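Local coordinates for protein NADPH-flavin oxidoreductase (Vibrio harveyi, PDB 2BKJ) that catalyses the NADPH-dependent reduction of FMN to FMNH2, which it supplies to luciferase for bioluminescence, at residues 12-17 with 158-163. Sequence-based numbering, arbitrary orientation.
With FMN (flavin mononucleotide), chain C.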
# COMPACT_ATOMS: atom_id res chain seq x y z
N ARG A 12 -9.69 -13.12 -5.34
CA ARG A 12 -8.79 -14.21 -5.67
C ARG A 12 -8.06 -13.75 -6.93
O ARG A 12 -8.67 -13.16 -7.83
CB ARG A 12 -9.52 -15.53 -5.91
CG ARG A 12 -10.55 -15.49 -7.00
CD ARG A 12 -11.93 -15.78 -6.46
NE ARG A 12 -12.96 -15.20 -7.32
CZ ARG A 12 -13.23 -15.61 -8.55
NH1 ARG A 12 -12.55 -16.61 -9.09
NH2 ARG A 12 -14.15 -14.99 -9.27
N SER A 13 -6.74 -13.93 -6.95
CA SER A 13 -5.93 -13.54 -8.09
C SER A 13 -6.29 -14.34 -9.33
O SER A 13 -6.40 -15.57 -9.28
CB SER A 13 -4.44 -13.72 -7.77
OG SER A 13 -4.03 -12.85 -6.74
N ILE A 14 -6.50 -13.64 -10.44
CA ILE A 14 -6.84 -14.27 -11.72
C ILE A 14 -5.61 -14.22 -12.62
O ILE A 14 -5.07 -13.14 -12.89
CB ILE A 14 -8.02 -13.54 -12.40
CG1 ILE A 14 -9.26 -13.57 -11.50
CG2 ILE A 14 -8.32 -14.16 -13.76
CD1 ILE A 14 -9.75 -14.97 -11.16
N ARG A 15 -5.17 -15.39 -13.07
CA ARG A 15 -3.98 -15.48 -13.91
C ARG A 15 -4.22 -16.01 -15.33
O ARG A 15 -3.28 -16.40 -16.02
CB ARG A 15 -2.91 -16.31 -13.20
CG ARG A 15 -2.45 -15.69 -11.89
CD ARG A 15 -1.44 -16.57 -11.17
NE ARG A 15 -0.99 -15.95 -9.92
CZ ARG A 15 -1.59 -16.10 -8.74
NH1 ARG A 15 -2.68 -16.85 -8.64
NH2 ARG A 15 -1.09 -15.52 -7.67
N LYS A 16 -5.49 -16.04 -15.74
CA LYS A 16 -5.86 -16.48 -17.08
C LYS A 16 -7.01 -15.60 -17.55
O LYS A 16 -8.05 -15.51 -16.89
CB LYS A 16 -6.26 -17.96 -17.10
CG LYS A 16 -6.30 -18.54 -18.50
CD LYS A 16 -6.76 -19.98 -18.54
CE LYS A 16 -6.75 -20.50 -19.97
NZ LYS A 16 -7.38 -21.85 -20.08
N PHE A 17 -6.81 -14.93 -18.68
CA PHE A 17 -7.81 -14.01 -19.22
C PHE A 17 -8.25 -14.36 -20.64
O PHE A 17 -7.59 -15.12 -21.35
CB PHE A 17 -7.25 -12.58 -19.24
CG PHE A 17 -6.69 -12.13 -17.92
CD1 PHE A 17 -7.52 -11.62 -16.93
CD2 PHE A 17 -5.32 -12.22 -17.66
CE1 PHE A 17 -7.00 -11.20 -15.71
CE2 PHE A 17 -4.80 -11.80 -16.44
CZ PHE A 17 -5.64 -11.29 -15.47
N GLY A 158 -8.29 -7.82 -16.61
CA GLY A 158 -9.00 -8.39 -17.75
C GLY A 158 -10.14 -9.30 -17.36
O GLY A 158 -10.38 -9.52 -16.17
N HIS A 159 -10.86 -9.82 -18.35
CA HIS A 159 -11.97 -10.72 -18.09
C HIS A 159 -11.42 -12.11 -17.76
O HIS A 159 -10.58 -12.64 -18.48
CB HIS A 159 -12.92 -10.77 -19.29
CG HIS A 159 -13.62 -9.48 -19.55
ND1 HIS A 159 -14.73 -9.08 -18.84
CD2 HIS A 159 -13.35 -8.47 -20.41
CE1 HIS A 159 -15.11 -7.88 -19.25
NE2 HIS A 159 -14.29 -7.49 -20.20
N PRO A 160 -11.88 -12.69 -16.64
CA PRO A 160 -11.46 -14.01 -16.16
C PRO A 160 -11.74 -15.19 -17.09
O PRO A 160 -12.78 -15.24 -17.74
CB PRO A 160 -12.27 -14.17 -14.86
CG PRO A 160 -12.51 -12.75 -14.43
CD PRO A 160 -12.87 -12.10 -15.73
N ASP A 161 -10.79 -16.12 -17.13
CA ASP A 161 -10.93 -17.33 -17.93
C ASP A 161 -10.60 -18.52 -17.02
O ASP A 161 -10.12 -19.56 -17.47
CB ASP A 161 -10.00 -17.31 -19.16
CG ASP A 161 -10.38 -18.36 -20.20
OD1 ASP A 161 -11.54 -18.82 -20.21
OD2 ASP A 161 -9.51 -18.72 -21.02
N GLN A 162 -10.85 -18.33 -15.73
CA GLN A 162 -10.64 -19.34 -14.70
C GLN A 162 -11.39 -18.90 -13.45
O GLN A 162 -11.70 -17.71 -13.30
CB GLN A 162 -9.15 -19.52 -14.39
CG GLN A 162 -8.45 -18.28 -13.84
CD GLN A 162 -7.03 -18.57 -13.38
OE1 GLN A 162 -6.43 -17.77 -12.66
NE2 GLN A 162 -6.48 -19.70 -13.80
N ASN A 163 -11.70 -19.84 -12.57
CA ASN A 163 -12.44 -19.51 -11.36
C ASN A 163 -11.83 -20.22 -10.14
O ASN A 163 -12.34 -21.24 -9.68
CB ASN A 163 -13.91 -19.89 -11.52
CG ASN A 163 -14.78 -19.37 -10.39
OD1 ASN A 163 -14.37 -18.51 -9.61
ND2 ASN A 163 -16.00 -19.89 -10.30
N1 FMN C . 1.19 -13.18 -8.12
C2 FMN C . 1.75 -13.63 -9.30
O2 FMN C . 1.30 -14.59 -9.92
N3 FMN C . 2.88 -12.94 -9.69
C4 FMN C . 3.50 -11.91 -8.99
O4 FMN C . 4.53 -11.43 -9.46
C4A FMN C . 2.80 -11.52 -7.78
N5 FMN C . 3.25 -10.35 -7.21
C5A FMN C . 2.54 -9.83 -6.16
C6 FMN C . 2.92 -8.60 -5.70
C7 FMN C . 2.18 -7.99 -4.70
C7M FMN C . 2.47 -6.52 -4.33
C8 FMN C . 1.11 -8.67 -4.12
C8M FMN C . 0.30 -8.04 -3.00
C9 FMN C . 0.76 -9.91 -4.57
C9A FMN C . 1.45 -10.49 -5.62
N10 FMN C . 1.02 -11.70 -6.14
C10 FMN C . 1.65 -12.16 -7.29
C1' FMN C . -0.25 -12.10 -5.90
C2' FMN C . -0.44 -13.47 -5.23
O2' FMN C . 0.74 -14.23 -4.94
C3' FMN C . -1.57 -13.51 -4.21
O3' FMN C . -1.91 -12.27 -3.58
C4' FMN C . -1.75 -14.77 -3.34
O4' FMN C . -0.65 -15.48 -2.85
C5' FMN C . -2.91 -14.73 -2.41
O5' FMN C . -3.95 -15.24 -3.22
P FMN C . -5.18 -14.40 -3.78
O1P FMN C . -6.04 -14.33 -2.59
O2P FMN C . -5.67 -15.26 -4.88
O3P FMN C . -4.64 -13.09 -4.21
O HOH W 1 -4.67 -18.22 -10.35
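In the FMN site of this nitroreductase-family fold, the flavin-binding loop that follows helix 3-9 is backed by the loop leaving strand 149-158, where R15 and Q162 meet. The Q162 amide suits a backbone N-H in a loop, since its OE1 can accept it: the R15 N-H bonds to OE1 at 2.7 Å, nearly straight at the hydrogen (170°), with the nitrogen above the carbonyl plane. The same OE1 takes a hydrogen from a water that accepts from R15 NH1, so Q162 acts as a second shell behind the arginine. With its chain extended from CG to NE, R15 reaches the pyrimidine end of the flavin, where NE donates a hydrogen bond to FMN O2 (2.7 Å) and NH2 one to FMN N1 (3.3 Å); this positive charge probably stabilises negative charge there on reduction. S13, small and polar, turns to the phosphate instead: its backbone N donates to FMN O2P (2.7 Å) and its OG to O3P. Farther along, D161 N donates to K16 O beside the single beta bridge pairing F17 with P160, and I14 CG2 packs on P160. The extended K16 chain crosses D161, both solvent-exposed, its NZ making a long salt bridge to OD2. F17 brings its ring beside G158, where no side chain intervenes, CD1 3.5 Å from G158 C.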